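Local coordinates for protein dimethyladenosine transferase, putative (PDB 2H1R) that probably transfers methyl groups from S-adenosyl-L-methionine to the N6 atoms of adenines in ribosomal RNA, at residues M148-G153 and R159-V164. Sequence-based numbering, arbitrary orientation.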
loop_
_atom_site.group_PDB
_atom_site.type_symbol
_atom_site.label_atom_id
_atom_site.label_comp_id
_atom_site.label_asym_id
_atom_site.label_seq_id
_atom_site.Cartn_x
_atom_site.Cartn_y
_atom_site.Cartn_z
ATOM N N MET A 148 8.701 -1.879 2.418
ATOM C CA MET A 148 7.735 -2.349 1.453
ATOM C C MET A 148 8.345 -3.538 0.724
ATOM O O MET A 148 7.643 -4.418 0.296
ATOM C CB MET A 148 7.425 -1.246 0.425
ATOM C CG MET A 148 6.634 -0.075 0.978
ATOM S SD MET A 148 6.506 1.170 -0.319
ATOM C CE MET A 148 5.333 0.374 -1.448
ATOM N N LEU A 149 9.670 -3.521 0.561
ATOM C CA LEU A 149 10.385 -4.534 -0.207
ATOM C C LEU A 149 10.908 -5.674 0.695
ATOM O O LEU A 149 11.579 -6.584 0.234
ATOM C CB LEU A 149 11.586 -3.878 -0.932
ATOM C CG LEU A 149 11.202 -2.949 -2.110
ATOM C CD1 LEU A 149 12.404 -2.072 -2.548
ATOM C CD2 LEU A 149 10.695 -3.763 -3.228
ATOM N N ALA A 150 10.610 -5.607 1.974
ATOM C CA ALA A 150 11.165 -6.599 2.927
ATOM C C ALA A 150 10.935 -8.080 2.618
ATOM O O ALA A 150 9.881 -8.508 2.072
ATOM C CB ALA A 150 10.795 -6.233 4.335
ATOM N N ASN A 151 11.946 -8.894 2.939
ATOM C CA ASN A 151 11.816 -10.346 2.786
ATOM C C ASN A 151 11.126 -10.988 3.990
ATOM O O ASN A 151 11.281 -10.548 5.129
ATOM C CB ASN A 151 13.185 -11.009 2.599
ATOM C CG ASN A 151 13.964 -10.421 1.434
ATOM O OD1 ASN A 151 15.043 -9.864 1.627
ATOM N ND2 ASN A 151 13.427 -10.541 0.231
ATOM N N VAL A 152 10.378 -12.049 3.715
ATOM C CA VAL A 152 9.659 -12.778 4.777
ATOM C C VAL A 152 10.682 -13.326 5.784
ATOM O O VAL A 152 11.720 -13.869 5.394
ATOM C CB VAL A 152 8.772 -13.876 4.195
ATOM C CG1 VAL A 152 9.579 -14.858 3.390
ATOM C CG2 VAL A 152 7.952 -14.629 5.296
ATOM N N GLY A 153 10.418 -13.123 7.063
ATOM C CA GLY A 153 11.305 -13.640 8.098
ATOM C C GLY A 153 12.411 -12.666 8.526
ATOM O O GLY A 153 12.989 -12.860 9.595
ATOM N N ARG A 159 3.508 -5.532 8.974
ATOM C CA ARG A 159 2.114 -5.461 8.479
ATOM C C ARG A 159 2.074 -4.647 7.176
ATOM O O ARG A 159 1.418 -5.048 6.222
ATOM C CB ARG A 159 1.234 -4.826 9.531
ATOM C CG ARG A 159 -0.262 -4.726 9.132
ATOM C CD ARG A 159 -1.079 -4.175 10.267
ATOM N NE ARG A 159 -0.467 -2.985 10.864
ATOM C CZ ARG A 159 -0.759 -1.736 10.514
ATOM N NH1 ARG A 159 -0.132 -0.724 11.098
ATOM N NH2 ARG A 159 -1.682 -1.488 9.592
ATOM N N LEU A 160 2.833 -3.552 7.110
ATOM C CA LEU A 160 2.926 -2.768 5.860
ATOM C C LEU A 160 3.297 -3.635 4.692
ATOM O O LEU A 160 2.637 -3.604 3.628
ATOM C CB LEU A 160 3.982 -1.648 5.978
ATOM C CG LEU A 160 4.485 -1.057 4.646
ATOM C CD1 LEU A 160 3.346 -0.286 3.942
ATOM C CD2 LEU A 160 5.715 -0.145 4.863
ATOM N N THR A 161 4.374 -4.410 4.864
ATOM C CA THR A 161 4.862 -5.291 3.826
ATOM C C THR A 161 3.824 -6.260 3.332
ATOM O O THR A 161 3.673 -6.443 2.111
ATOM C CB THR A 161 6.124 -6.123 4.258
ATOM O OG1 THR A 161 7.012 -5.308 5.041
ATOM C CG2 THR A 161 6.808 -6.649 3.041
ATOM N N ILE A 162 3.111 -6.904 4.250
ATOM C CA ILE A 162 2.134 -7.890 3.809
ATOM C C ILE A 162 0.935 -7.213 3.112
ATOM O O ILE A 162 0.469 -7.723 2.097
ATOM C CB ILE A 162 1.699 -8.848 4.936
ATOM C CG1 ILE A 162 2.894 -9.666 5.414
ATOM C CG2 ILE A 162 0.643 -9.853 4.425
ATOM C CD1 ILE A 162 2.544 -10.751 6.507
ATOM N N ASN A 163 0.481 -6.080 3.635
ATOM C CA ASN A 163 -0.561 -5.259 2.955
ATOM C C ASN A 163 -0.232 -4.957 1.521
ATOM O O ASN A 163 -1.029 -5.246 0.591
ATOM C CB ASN A 163 -0.855 -3.995 3.728
ATOM C CG ASN A 163 -1.803 -4.247 4.871
ATOM O OD1 ASN A 163 -2.609 -5.157 4.801
ATOM N ND2 ASN A 163 -1.701 -3.483 5.919
ATOM N N VAL A 164 0.980 -4.456 1.313
ATOM C CA VAL A 164 1.475 -4.162 -0.040
ATOM C C VAL A 164 1.485 -5.400 -0.939
ATOM O O VAL A 164 1.026 -5.346 -2.119
ATOM C CB VAL A 164 2.880 -3.486 0.033
ATOM C CG1 VAL A 164 3.488 -3.303 -1.355
ATOM C CG2 VAL A 164 2.753 -2.145 0.677
#
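M148, the last residue of helix 142-148, lies along one flank of helix 159-167 and makes the apolar part of the contact with L160 and V164, one helical turn apart. CG of M148 sits 4.0 Å from CD2 of L160. Farther out the chain bends at chi3 (72°), which turns the terminal methyl toward V164: CE of M148 is 4.1 Å from CG1 of V164 and about as near to CG2, the two side chains crossing at roughly a right angle. I123 of helix 119-128 touches M148, L160 and V164 alike, joining a third helix to this buried patch.

T161 stands at the closest approach of the two backbones, where its CA is 4.7 Å from that of M148. With CG2 anti to the backbone N, the methyl of T161 reaches two carbonyl oxygens of the chain leaving helix 142-148, at 3.6 Å from O of M148 and 3.7 Å from O of A150; these are van der Waals contacts. The CB of A150 points back at the helix and lies 4.0 Å from OG1 of T161.

Polar bonding near the contact centres on that same hydroxyl. OG1 of T161 is hydrogen-bonded to the carbonyl oxygen of R147 and to the backbone N of S158, so a single buried side chain ties the end of one helix to the start of the next. Both bonds run to residues just outside the two segments.

The arrangement is a helix-loop-helix connection in the class I methyltransferase domain, following strand 135-141 and leading into strand 168-176, the outermost strand on that side of the mixed sheet. On another face of helix 159-167, R159, I162 and N163 meet helix 205-216, placing the connection between the Rossmann-like core and the C-terminal helices.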